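Local coordinates for protein putative aminopeptidase (Leishmania major, PDB 5NTH) that probably works as a manganese-dependent leucyl aminopeptidase of the M17 family, cleaving amino-terminal residues from peptides, and binds the inhibitor actinonin, at residues T26-N31 / I209-Q214; V47-A52 / Y140-A145; R280-N285 / E405-P410; A432-S437 / P507-D512. One frame throughout, in Å; residues are numbered along the deposited sequence.

Along the chain the contacts come in series, except that interaction 2 falls wholly between the two halves of interaction 1. Interaction 2 pairs central strands of the mixed amino-terminal sheet. Interaction 1, its centre about 22 Å away, lays the run-up to an edge strand of that sheet within the chain, 32-34, against helix 203-221. Interactions 3 and 4 belong to the catalytic domain, with centres about 22 Å apart, and both reach its eight-stranded sheet: 280-285 continues from strand 275-282 near one border, while 432-437 and 507-512 lie toward the other. Interactions 2 and 3 are farthest apart, about 40 Å between centres, and interaction 4 is the one beside the manganese and actinonin site.

Interaction 1. Residues T26-N31 / I209-Q214; sequences TNFKSN and ICTSVQ
The loop joining helix 12-26 to strand 32-34 is laid across helix 203-221, where Phe-28, Ser-30 and Asn-31 meet Thr-211 and Gln-214. Thr-211 is held from both directions: its OG1 gives its hydrogen to the carbonyl of Glu-207, one turn back in the helix, and accepts from the backbone N of Ser-30 at 3.1 Å, in a nearly straight bond of 168°. With OG1 set beside the backbone N (chi1 -68°), the CG2 methyl stands anti to that nitrogen and lies 3.5 Å from Phe-28 O. The Phe-28 side chain crosses that of Gln-214 at about a right angle, and its CE2 rests 3.5 Å from Gln-214 CB.

Beyond CG, Gln-214 runs out extended to bring its amide up to the loop. NE2 donates to Asn-31 OD1 at 3.2 Å (161°), with the acceptor close to the Gln-214 amide plane and the donor tilted from the Asn-31 carbonyl plane. NE2 also bonds to the carbonyl of Ala-156, while OE1 takes a weak, bent bond from Asn-31 N at 3.4 Å. These contacts restrict the rotation of the amide. Ser-30 tucks its OG against Cys-210 CB at 3.4 Å, and that hydroxyl is hydrogen-bonded to Val-32 N. The helix underneath also packs on helices 148-156, 323-341 and 528-536. The loop is a helix-to-strand connection, held to helix 203-221 by the Thr-211 and Gln-214 bonds as it enters the edge of the amino-terminal alpha/beta sheet.

Interaction 2. Residues V47-A52 / Y140-A145; sequences VLLVGA and YVCAPA
Leu-49 lies beside Tyr-140 and Val-50 beside Val-141 in two parallel strands whose axes come within 4.8 Å at an angle of 10°. Tyr-140 bonds to both flanking residues of Leu-49: its N donates to Leu-48 O, and its O accepts from Val-50 N at 2.9 Å. One step further Cys-142 N donates to Val-50 O at 3.0 Å. CA-H...O contacts from Leu-49 to Tyr-140 O and from Val-141 to Val-50 O fill in between. This is the parallel ladder of an alpha/beta sheet, here in the macro-like amino-terminal domain, with strand 97-103 bonded to the other edge of 47-51.

On the face carrying Leu-49 and Tyr-140, Leu-49 has CG anti to its backbone N (chi1 175°), and from there CD1 reaches over to Tyr-140 CB at 3.7 Å and also touches Cys-142 SG at 4.1 Å. Val-47 CG1 comes to Tyr-140 CD1 at 4.0 Å, approaching the ring obliquely, and Phe-66 meets the same ring edge-to-face. The reverse face bears Val-50 and Val-141, whose CG1 and CG2 respectively are 4.3 Å apart, a light touch. Helix 117-127 lies over that side, with Met-120 on Val-141 and Val-124 on Leu-48.

Interaction 3. Residues R280-N285 / E405-P410; sequences RYRNPN and EQDFVP
Arg-280 meets Phe-408 closely, whereas its ion pair with Asp-407 is long. In the close part the two side chains slide past each other in opposite directions, with Arg-280 NH2 3.6 Å from Phe-408 CD1 and NE 3.6 Å from Phe-408 CE1. The guanidinium and ring planes are turned 40° apart. A bend at chi3 (-45°) turns NE out of the extended line of the chain. Gln-406 adds a lighter touch, its OE1 3.9 Å from Arg-280 CD; the NE2 end of that amide is hydrogen-bonded to Ser-353 of strand 349-361. Phe-408 is buried, resting on Asn-351 and Ser-353 of that same strand.

The solvent side is looser. Asp-407 OD1 sits over one face of the Arg-280 guanidinium, offset toward the rim and 3.9 Å from NH1; no N-H points at it, so only charge attraction joins them. The same oxygen lies near the plane of the Arg-282 guanidinium at its edge, 4.0 Å from NH1, another long ion pair. Two arginines separated by one residue on strand 275-282 thus share one carboxylate: a loose surface salt-bridge network linking the end of that strand to the loop between helix 391-404 and strand 412-417 in the catalytic alpha/beta domain.

Interaction 4. Residues A432-S437 / P507-D512; sequences AGVYAS and PFVHVD
Val-434 fits between Val-509 and Val-511 on one face of an antiparallel strand pair, its CG1 3.8 Å from Val-509 CG1 and its CG2 4.4 Å from Val-511 CG2. Ala-432 continues this apolar row, its CB pressed 3.5 Å from Val-511 CG1. On the opposite face the bumps are larger. His-510 CB fits beside Tyr-435, 4.0 Å from its CB and at the edge of the ring, while Phe-508 CE2 meets Tyr-435 CD2 edge to edge at 4.2 Å. Tyr-435 CG is anti to the backbone N (chi1 170°), on the side where the ring meets Phe-508; its OH is hydrogen-bonded to Glu-497. Gly-433 and Asp-512 pair through both backbone bonds, as do Tyr-435 and His-510. At the far end Ser-437 OG accepts from Phe-508 N at 2.9 Å in a virtually straight bond of 178°.

Asp-512 turns its carboxylate away from Gly-433 to Ser-489, Thr-420 and Leu-419 N. Its side chain is about 8 Å from actinonin, whose pocket includes the last two, so it probably acts as a second-shell support. Strand 412-417 flanks 508-512 and strand 456-458 flanks 432-436; helix 439-452 covers Ala-436 and Val-509, and helix 488-497 covers Tyr-435 and Phe-508.

Interaction 1. Residues T26-N31 / I209-Q214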
loop_
_atom_site.group_PDB
_atom_site.type_symbol
_atom_site.label_atom_id
_atom_site.label_comp_id
_atom_site.label_asym_id
_atom_site.label_seq_id
_atom_site.Cartn_x
_atom_site.Cartn_y
_atom_site.Cartn_z
ATOM N N THR A 26 9.576 -35.127 -25.658
ATOM C CA THR A 26 9.403 -36.576 -25.661
ATOM C C THR A 26 10.673 -37.378 -26.003
ATOM O O THR A 26 10.796 -38.484 -25.546
ATOM C CB THR A 26 8.234 -37.053 -26.556
ATOM O OG1 THR A 26 8.535 -36.832 -27.932
ATOM C CG2 THR A 26 6.938 -36.329 -26.205
ATOM N N ASN A 27 11.602 -36.840 -26.784
ATOM C CA ASN A 27 12.888 -37.512 -27.011
ATOM C C ASN A 27 14.042 -36.937 -26.199
ATOM O O ASN A 27 15.208 -37.212 -26.485
ATOM C CB ASN A 27 13.277 -37.441 -28.486
ATOM C CG ASN A 27 12.180 -37.940 -29.394
ATOM O OD1 ASN A 27 11.639 -37.176 -30.199
ATOM N ND2 ASN A 27 11.827 -39.226 -29.258
ATOM N N PHE A 28 13.736 -36.157 -25.174
ATOM C CA PHE A 28 14.772 -35.452 -24.440
ATOM C C PHE A 28 15.867 -36.376 -23.917
ATOM O O PHE A 28 15.570 -37.421 -23.361
ATOM C CB PHE A 28 14.149 -34.700 -23.262
ATOM C CG PHE A 28 15.080 -33.761 -22.616
ATOM C CD1 PHE A 28 15.215 -32.499 -23.100
ATOM C CD2 PHE A 28 15.862 -34.165 -21.562
ATOM C CE1 PHE A 28 16.107 -31.621 -22.520
ATOM C CE2 PHE A 28 16.753 -33.312 -20.969
ATOM C CZ PHE A 28 16.884 -32.032 -21.456
ATOM N N LYS A 29 17.120 -35.974 -24.090
ATOM C CA LYS A 29 18.233 -36.570 -23.366
ATOM C C LYS A 29 19.057 -35.508 -22.697
ATOM O O LYS A 29 19.265 -34.430 -23.244
ATOM C CB LYS A 29 19.125 -37.368 -24.305
ATOM C CG LYS A 29 18.402 -38.585 -24.854
ATOM C CD LYS A 29 19.297 -39.488 -25.708
ATOM C CE LYS A 29 18.512 -40.675 -26.298
ATOM N NZ LYS A 29 17.380 -40.269 -27.208
ATOM N N SER A 30 19.587 -35.820 -21.523
ATOM C CA SER A 30 20.484 -34.879 -20.886
ATOM C C SER A 30 21.703 -34.683 -21.785
ATOM O O SER A 30 21.860 -35.345 -22.816
ATOM C CB SER A 30 20.898 -35.326 -19.473
ATOM O OG SER A 30 22.216 -35.833 -19.397
ATOM N N ASN A 31 22.558 -33.760 -21.390
ATOM C CA ASN A 31 23.805 -33.564 -22.088
ATOM C C ASN A 31 24.932 -33.792 -21.142
ATOM O O ASN A 31 25.951 -33.100 -21.195
ATOM C CB ASN A 31 23.871 -32.156 -22.702
ATOM C CG ASN A 31 23.947 -31.034 -21.654
ATOM O OD1 ASN A 31 23.676 -31.218 -20.432
ATOM N ND2 ASN A 31 24.320 -29.847 -22.136
ATOM N N ILE A 209 18.643 -40.194 -14.270
ATOM C CA ILE A 209 18.484 -39.030 -13.366
ATOM C C ILE A 209 18.793 -37.718 -14.093
ATOM O O ILE A 209 17.977 -36.794 -14.084
ATOM C CB ILE A 209 19.328 -39.175 -12.088
ATOM C CG1 ILE A 209 18.657 -40.166 -11.149
ATOM C CG2 ILE A 209 19.436 -37.882 -11.330
ATOM C CD1 ILE A 209 19.585 -40.679 -10.050
ATOM N N CYS A 210 19.956 -37.635 -14.731
ATOM C CA CYS A 210 20.338 -36.416 -15.453
ATOM C C CYS A 210 19.270 -36.042 -16.460
ATOM O O CYS A 210 18.826 -34.917 -16.463
ATOM C CB CYS A 210 21.681 -36.579 -16.154
ATOM S SG CYS A 210 23.058 -36.606 -14.996
ATOM N N THR A 211 18.838 -37.003 -17.279
ATOM C CA THR A 211 17.778 -36.770 -18.267
ATOM C C THR A 211 16.494 -36.273 -17.612
ATOM O O THR A 211 15.879 -35.325 -18.114
ATOM C CB THR A 211 17.481 -38.039 -19.083
ATOM O OG1 THR A 211 18.590 -38.344 -19.927
ATOM C CG2 THR A 211 16.252 -37.890 -19.971
ATOM N N SER A 212 16.093 -36.923 -16.516
ATOM C CA SER A 212 14.897 -36.521 -15.800
ATOM C C SER A 212 15.017 -35.162 -15.110
ATOM O O SER A 212 14.057 -34.409 -15.105
ATOM C CB SER A 212 14.439 -37.579 -14.769
ATOM O OG SER A 212 13.521 -38.505 -15.347
ATOM N N VAL A 213 16.140 -34.857 -14.482
ATOM C CA VAL A 213 16.280 -33.550 -13.846
ATOM C C VAL A 213 16.146 -32.461 -14.936
ATOM O O VAL A 213 15.361 -31.519 -14.822
ATOM C CB VAL A 213 17.633 -33.402 -13.139
ATOM C CG1 VAL A 213 17.994 -31.949 -12.921
ATOM C CG2 VAL A 213 17.645 -34.109 -11.814
ATOM N N GLN A 214 16.904 -32.610 -16.006
ATOM C CA GLN A 214 16.832 -31.659 -17.103
ATOM C C GLN A 214 15.512 -31.586 -17.880
ATOM O O GLN A 214 15.152 -30.505 -18.348
ATOM C CB GLN A 214 17.975 -31.900 -18.063
ATOM C CG GLN A 214 19.240 -31.298 -17.514
ATOM C CD GLN A 214 20.397 -31.520 -18.418
ATOM O OE1 GLN A 214 20.256 -32.161 -19.434
ATOM N NE2 GLN A 214 21.548 -30.998 -18.053
#

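Interaction 2. Residues V47-A52 / Y140-A145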
loop_
_atom_site.group_PDB
_atom_site.type_symbol
_atom_site.label_atom_id
_atom_site.label_comp_id
_atom_site.label_asym_id
_atom_site.label_seq_id
_atom_site.Cartn_x
_atom_site.Cartn_y
_atom_site.Cartn_z
ATOM N N VAL A 47 38.028 -27.682 -18.519
ATOM C CA VAL A 47 38.112 -28.599 -17.408
ATOM C C VAL A 47 37.779 -27.874 -16.122
ATOM O O VAL A 47 38.291 -26.803 -15.870
ATOM C CB VAL A 47 39.513 -29.214 -17.275
ATOM C CG1 VAL A 47 39.529 -30.245 -16.169
ATOM C CG2 VAL A 47 39.921 -29.900 -18.546
ATOM N N LEU A 48 36.938 -28.501 -15.309
ATOM C CA LEU A 48 36.647 -28.047 -13.979
ATOM C C LEU A 48 37.040 -29.126 -12.963
ATOM O O LEU A 48 36.705 -30.310 -13.111
ATOM C CB LEU A 48 35.160 -27.725 -13.851
ATOM C CG LEU A 48 34.653 -27.499 -12.421
ATOM C CD1 LEU A 48 35.216 -26.225 -11.787
ATOM C CD2 LEU A 48 33.139 -27.480 -12.411
ATOM N N LEU A 49 37.709 -28.682 -11.912
ATOM C CA LEU A 49 38.109 -29.537 -10.841
ATOM C C LEU A 49 37.513 -28.965 -9.580
ATOM O O LEU A 49 37.726 -27.788 -9.263
ATOM C CB LEU A 49 39.625 -29.572 -10.738
ATOM C CG LEU A 49 40.171 -30.354 -9.543
ATOM C CD1 LEU A 49 39.640 -31.785 -9.497
ATOM C CD2 LEU A 49 41.684 -30.311 -9.623
ATOM N N VAL A 50 36.772 -29.800 -8.856
ATOM C CA VAL A 50 36.016 -29.324 -7.725
ATOM C C VAL A 50 35.991 -30.385 -6.667
ATOM O O VAL A 50 35.648 -31.546 -6.932
ATOM C CB VAL A 50 34.596 -28.875 -8.118
ATOM C CG1 VAL A 50 33.821 -29.964 -8.859
ATOM C CG2 VAL A 50 33.837 -28.423 -6.887
ATOM N N GLY A 51 36.358 -29.968 -5.460
ATOM C CA GLY A 51 36.333 -30.859 -4.328
ATOM C C GLY A 51 36.711 -30.171 -3.047
ATOM O O GLY A 51 37.179 -29.037 -3.046
ATOM N N ALA A 52 36.469 -30.880 -1.951
ATOM C CA ALA A 52 37.020 -30.557 -0.638
ATOM C C ALA A 52 38.481 -30.172 -0.762
ATOM O O ALA A 52 39.225 -30.847 -1.467
ATOM C CB ALA A 52 36.903 -31.777 0.273
ATOM N N TYR A 140 35.654 -32.680 -13.055
ATOM C CA TYR A 140 36.394 -33.591 -12.238
ATOM C C TYR A 140 35.938 -33.319 -10.847
ATOM O O TYR A 140 36.208 -32.256 -10.318
ATOM C CB TYR A 140 37.913 -33.401 -12.376
ATOM C CG TYR A 140 38.537 -34.218 -13.499
ATOM C CD1 TYR A 140 38.423 -33.801 -14.838
ATOM C CD2 TYR A 140 39.245 -35.411 -13.240
ATOM C CE1 TYR A 140 39.012 -34.531 -15.882
ATOM C CE2 TYR A 140 39.825 -36.155 -14.281
ATOM C CZ TYR A 140 39.710 -35.708 -15.604
ATOM O OH TYR A 140 40.253 -36.399 -16.669
ATOM N N VAL A 141 35.254 -34.297 -10.262
ATOM C CA VAL A 141 34.718 -34.182 -8.916
ATOM C C VAL A 141 35.370 -35.120 -7.926
ATOM O O VAL A 141 35.365 -36.319 -8.103
ATOM C CB VAL A 141 33.235 -34.516 -8.886
ATOM C CG1 VAL A 141 32.643 -34.092 -7.542
ATOM C CG2 VAL A 141 32.519 -33.842 -10.036
ATOM N N CYS A 142 35.901 -34.536 -6.865
ATOM C CA CYS A 142 36.460 -35.280 -5.746
ATOM C C CYS A 142 35.422 -35.487 -4.636
ATOM O O CYS A 142 35.354 -34.723 -3.658
ATOM C CB CYS A 142 37.686 -34.559 -5.224
ATOM S SG CYS A 142 38.942 -34.563 -6.509
ATOM N N ALA A 143 34.628 -36.539 -4.812
ATOM C CA ALA A 143 33.575 -36.883 -3.878
ATOM C C ALA A 143 33.570 -38.370 -3.619
ATOM O O ALA A 143 33.672 -39.164 -4.568
ATOM C CB ALA A 143 32.217 -36.447 -4.403
ATOM N N PRO A 144 33.385 -38.746 -2.336
ATOM C CA PRO A 144 33.458 -40.141 -1.921
ATOM C C PRO A 144 32.276 -40.968 -2.417
ATOM O O PRO A 144 31.230 -40.438 -2.804
ATOM C CB PRO A 144 33.472 -40.061 -0.395
ATOM C CG PRO A 144 32.757 -38.798 -0.072
ATOM C CD PRO A 144 32.759 -37.910 -1.288
ATOM N N ALA A 145 32.488 -42.273 -2.436
ATOM C CA ALA A 145 31.474 -43.203 -2.893
ATOM C C ALA A 145 30.230 -43.028 -2.011
ATOM O O ALA A 145 30.354 -42.870 -0.791
ATOM C CB ALA A 145 32.009 -44.634 -2.808
#

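Interaction 3. Residues R280-N285 / E405-P410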
loop_
_atom_site.group_PDB
_atom_site.type_symbol
_atom_site.label_atom_id
_atom_site.label_comp_id
_atom_site.label_asym_id
_atom_site.label_seq_id
_atom_site.Cartn_x
_atom_site.Cartn_y
_atom_site.Cartn_z
ATOM N N ARG A 280 0.704 -45.064 -14.271
ATOM C CA ARG A 280 1.013 -46.092 -13.270
ATOM C C ARG A 280 1.620 -47.362 -13.883
ATOM O O ARG A 280 1.191 -47.815 -14.951
ATOM C CB ARG A 280 -0.237 -46.442 -12.479
ATOM C CG ARG A 280 -1.379 -46.950 -13.360
ATOM C CD ARG A 280 -2.452 -47.689 -12.573
ATOM N NE ARG A 280 -1.875 -48.655 -11.601
ATOM C CZ ARG A 280 -1.815 -49.984 -11.717
ATOM N NH1 ARG A 280 -2.296 -50.616 -12.783
ATOM N NH2 ARG A 280 -1.262 -50.687 -10.735
ATOM N N TYR A 281 2.602 -47.920 -13.176
ATOM C CA TYR A 281 3.293 -49.155 -13.555
ATOM C C TYR A 281 3.168 -50.153 -12.426
ATOM O O TYR A 281 3.419 -49.787 -11.263
ATOM C CB TYR A 281 4.775 -48.886 -13.783
ATOM C CG TYR A 281 5.576 -49.981 -14.474
ATOM C CD1 TYR A 281 5.197 -50.492 -15.711
ATOM C CD2 TYR A 281 6.769 -50.440 -13.922
ATOM C CE1 TYR A 281 5.978 -51.466 -16.366
ATOM C CE2 TYR A 281 7.561 -51.413 -14.549
ATOM C CZ TYR A 281 7.166 -51.939 -15.776
ATOM O OH TYR A 281 7.955 -52.904 -16.402
ATOM N N ARG A 282 2.739 -51.378 -12.775
ATOM C CA ARG A 282 2.973 -52.562 -11.950
ATOM C C ARG A 282 4.328 -53.135 -12.325
ATOM O O ARG A 282 4.595 -53.440 -13.500
ATOM C CB ARG A 282 1.911 -53.650 -12.119
ATOM C CG ARG A 282 2.116 -54.891 -11.184
ATOM C CD ARG A 282 0.944 -55.886 -11.205
ATOM N NE ARG A 282 -0.289 -55.102 -11.395
ATOM C CZ ARG A 282 -1.248 -54.844 -10.491
ATOM N NH1 ARG A 282 -2.259 -54.045 -10.862
ATOM N NH2 ARG A 282 -1.242 -55.378 -9.259
ATOM N N ASN A 283 5.168 -53.294 -11.308
ATOM C CA ASN A 283 6.505 -53.827 -11.474
ATOM C C ASN A 283 6.407 -55.352 -11.610
ATOM O O ASN A 283 5.940 -56.030 -10.675
ATOM C CB ASN A 283 7.374 -53.421 -10.283
ATOM C CG ASN A 283 8.815 -53.829 -10.447
ATOM O OD1 ASN A 283 9.195 -54.436 -11.455
ATOM N ND2 ASN A 283 9.635 -53.499 -9.453
ATOM N N PRO A 284 6.841 -55.898 -12.765
ATOM C CA PRO A 284 6.767 -57.349 -12.890
ATOM C C PRO A 284 7.733 -58.079 -11.982
ATOM O O PRO A 284 7.437 -59.209 -11.626
ATOM C CB PRO A 284 7.126 -57.622 -14.358
ATOM C CG PRO A 284 7.233 -56.290 -15.035
ATOM C CD PRO A 284 7.447 -55.270 -13.955
ATOM N N ASN A 285 8.861 -57.459 -11.609
ATOM C CA ASN A 285 9.857 -58.098 -10.723
ATOM C C ASN A 285 9.740 -57.688 -9.256
ATOM O O ASN A 285 10.720 -57.675 -8.515
ATOM C CB ASN A 285 11.280 -57.813 -11.210
ATOM C CG ASN A 285 11.434 -58.002 -12.699
ATOM O OD1 ASN A 285 11.751 -57.053 -13.409
ATOM N ND2 ASN A 285 11.181 -59.219 -13.187
ATOM N N GLU A 405 -9.518 -44.011 -6.031
ATOM C CA GLU A 405 -10.100 -44.366 -7.328
ATOM C C GLU A 405 -9.271 -45.338 -8.189
ATOM O O GLU A 405 -9.741 -45.839 -9.214
ATOM C CB GLU A 405 -10.382 -43.076 -8.080
ATOM C CG GLU A 405 -11.521 -42.276 -7.468
ATOM C CD GLU A 405 -12.883 -42.877 -7.749
ATOM O OE1 GLU A 405 -12.942 -43.768 -8.622
ATOM O OE2 GLU A 405 -13.891 -42.450 -7.118
ATOM N N GLN A 406 -8.041 -45.604 -7.781
ATOM C CA GLN A 406 -7.211 -46.558 -8.487
ATOM C C GLN A 406 -7.575 -47.984 -8.084
ATOM O O GLN A 406 -8.253 -48.202 -7.071
ATOM C CB GLN A 406 -5.757 -46.261 -8.185
ATOM C CG GLN A 406 -5.372 -44.867 -8.661
ATOM C CD GLN A 406 -3.917 -44.756 -9.063
ATOM O OE1 GLN A 406 -3.569 -44.801 -10.261
ATOM N NE2 GLN A 406 -3.051 -44.609 -8.058
ATOM N N ASP A 407 -7.140 -48.953 -8.890
ATOM C CA ASP A 407 -7.371 -50.376 -8.569
ATOM C C ASP A 407 -6.374 -51.025 -7.585
ATOM O O ASP A 407 -6.412 -52.227 -7.405
ATOM C CB ASP A 407 -7.619 -51.229 -9.844
ATOM C CG ASP A 407 -6.359 -51.461 -10.747
ATOM O OD1 ASP A 407 -5.162 -51.368 -10.322
ATOM O OD2 ASP A 407 -6.604 -51.776 -11.949
ATOM N N PHE A 408 -5.502 -50.234 -6.949
ATOM C CA PHE A 408 -4.702 -50.651 -5.774
ATOM C C PHE A 408 -4.722 -49.517 -4.737
ATOM O O PHE A 408 -4.909 -48.362 -5.093
ATOM C CB PHE A 408 -3.267 -50.920 -6.192
ATOM C CG PHE A 408 -2.467 -49.660 -6.503
ATOM C CD1 PHE A 408 -2.479 -49.089 -7.771
ATOM C CD2 PHE A 408 -1.696 -49.039 -5.511
ATOM C CE1 PHE A 408 -1.733 -47.930 -8.043
ATOM C CE2 PHE A 408 -0.970 -47.881 -5.785
ATOM C CZ PHE A 408 -0.982 -47.335 -7.055
ATOM N N VAL A 409 -4.499 -49.818 -3.472
ATOM C CA VAL A 409 -4.503 -48.790 -2.434
ATOM C C VAL A 409 -3.079 -48.444 -2.133
ATOM O O VAL A 409 -2.356 -49.322 -1.743
ATOM C CB VAL A 409 -5.111 -49.316 -1.119
ATOM C CG1 VAL A 409 -5.001 -48.263 -0.005
ATOM C CG2 VAL A 409 -6.566 -49.728 -1.322
ATOM N N PRO A 410 -2.670 -47.171 -2.260
ATOM C CA PRO A 410 -1.276 -46.890 -1.900
ATOM C C PRO A 410 -0.919 -47.141 -0.420
ATOM O O PRO A 410 -1.774 -47.047 0.463
ATOM C CB PRO A 410 -1.117 -45.392 -2.217
ATOM C CG PRO A 410 -2.266 -45.047 -3.071
ATOM C CD PRO A 410 -3.376 -45.948 -2.661
#

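Interaction 4. Residues A432-S437 / P507-D512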
loop_
_atom_site.group_PDB
_atom_site.type_symbol
_atom_site.label_atom_id
_atom_site.label_comp_id
_atom_site.label_asym_id
_atom_site.label_seq_id
_atom_site.Cartn_x
_atom_site.Cartn_y
_atom_site.Cartn_z
ATOM N N ALA A 432 12.859 -27.397 0.829
ATOM C CA ALA A 432 11.437 -27.577 0.810
ATOM C C ALA A 432 10.907 -27.779 2.240
ATOM O O ALA A 432 11.644 -28.111 3.172
ATOM C CB ALA A 432 11.069 -28.766 -0.051
ATOM N N GLY A 433 9.608 -27.547 2.390
ATOM C CA GLY A 433 8.875 -27.787 3.641
ATOM C C GLY A 433 8.137 -29.100 3.568
ATOM O O GLY A 433 7.389 -29.327 2.620
ATOM N N VAL A 434 8.388 -29.979 4.532
ATOM C CA VAL A 434 7.765 -31.278 4.545
ATOM C C VAL A 434 6.771 -31.324 5.693
ATOM O O VAL A 434 7.105 -31.066 6.854
ATOM C CB VAL A 434 8.785 -32.404 4.692
ATOM C CG1 VAL A 434 8.074 -33.753 4.733
ATOM C CG2 VAL A 434 9.778 -32.371 3.545
ATOM N N TYR A 435 5.540 -31.649 5.333
ATOM C CA TYR A 435 4.426 -31.740 6.253
ATOM C C TYR A 435 4.008 -33.180 6.195
ATOM O O TYR A 435 3.453 -33.631 5.194
ATOM C CB TYR A 435 3.278 -30.849 5.814
ATOM C CG TYR A 435 1.983 -31.055 6.587
ATOM C CD1 TYR A 435 1.754 -30.414 7.812
ATOM C CD2 TYR A 435 0.976 -31.846 6.065
ATOM C CE1 TYR A 435 0.574 -30.575 8.482
ATOM C CE2 TYR A 435 -0.215 -32.019 6.732
ATOM C CZ TYR A 435 -0.417 -31.388 7.938
ATOM O OH TYR A 435 -1.622 -31.598 8.571
ATOM N N ALA A 436 4.276 -33.898 7.273
ATOM C CA ALA A 436 4.270 -35.342 7.224
ATOM C C ALA A 436 3.503 -35.928 8.372
ATOM O O ALA A 436 3.813 -35.619 9.514
ATOM C CB ALA A 436 5.702 -35.834 7.265
ATOM N N SER A 437 2.565 -36.821 8.059
ATOM C CA SER A 437 1.719 -37.492 9.081
ATOM C C SER A 437 2.364 -38.659 9.819
ATOM O O SER A 437 1.691 -39.319 10.568
ATOM C CB SER A 437 0.468 -38.063 8.419
ATOM O OG SER A 437 0.869 -39.088 7.521
ATOM N N PRO A 507 1.476 -43.319 5.523
ATOM C CA PRO A 507 1.889 -41.938 5.606
ATOM C C PRO A 507 1.530 -41.054 4.412
ATOM O O PRO A 507 1.562 -41.489 3.247
ATOM C CB PRO A 507 3.413 -42.042 5.685
ATOM C CG PRO A 507 3.682 -43.417 6.128
ATOM C CD PRO A 507 2.640 -44.202 5.416
ATOM N N PHE A 508 1.227 -39.803 4.735
ATOM C CA PHE A 508 1.040 -38.753 3.757
ATOM C C PHE A 508 2.190 -37.780 3.944
ATOM O O PHE A 508 2.365 -37.245 5.053
ATOM C CB PHE A 508 -0.283 -38.065 4.038
ATOM C CG PHE A 508 -0.499 -36.811 3.258
ATOM C CD1 PHE A 508 -0.819 -36.871 1.914
ATOM C CD2 PHE A 508 -0.396 -35.575 3.875
ATOM C CE1 PHE A 508 -1.022 -35.724 1.189
ATOM C CE2 PHE A 508 -0.614 -34.422 3.162
ATOM C CZ PHE A 508 -0.931 -34.498 1.815
ATOM N N VAL A 509 2.972 -37.583 2.878
ATOM C CA VAL A 509 4.175 -36.735 2.911
ATOM C C VAL A 509 4.018 -35.655 1.898
ATOM O O VAL A 509 4.059 -35.919 0.700
ATOM C CB VAL A 509 5.461 -37.491 2.546
ATOM C CG1 VAL A 509 6.690 -36.612 2.717
ATOM C CG2 VAL A 509 5.592 -38.714 3.427
ATOM N N HIS A 510 3.866 -34.438 2.408
ATOM C CA HIS A 510 3.630 -33.261 1.599
ATOM C C HIS A 510 4.887 -32.454 1.495
ATOM O O HIS A 510 5.406 -32.030 2.515
ATOM C CB HIS A 510 2.566 -32.437 2.253
ATOM C CG HIS A 510 2.285 -31.140 1.567
ATOM N ND1 HIS A 510 1.422 -31.033 0.501
ATOM C CD2 HIS A 510 2.699 -29.886 1.839
ATOM C CE1 HIS A 510 1.340 -29.774 0.126
ATOM N NE2 HIS A 510 2.098 -29.055 0.929
ATOM N N VAL A 511 5.365 -32.250 0.266
ATOM C CA VAL A 511 6.572 -31.462 0.034
ATOM C C VAL A 511 6.241 -30.141 -0.646
ATOM O O VAL A 511 5.812 -30.086 -1.801
ATOM C CB VAL A 511 7.619 -32.223 -0.790
ATOM C CG1 VAL A 511 8.915 -31.426 -0.843
ATOM C CG2 VAL A 511 7.887 -33.580 -0.184
ATOM N N ASP A 512 6.454 -29.067 0.094
ATOM C CA ASP A 512 6.185 -27.721 -0.399
ATOM C C ASP A 512 7.463 -27.091 -0.916
ATOM O O ASP A 512 8.259 -26.614 -0.152
ATOM C CB ASP A 512 5.579 -26.862 0.718
ATOM C CG ASP A 512 5.073 -25.525 0.231
ATOM O OD1 ASP A 512 5.169 -25.205 -0.976
ATOM O OD2 ASP A 512 4.559 -24.793 1.087
#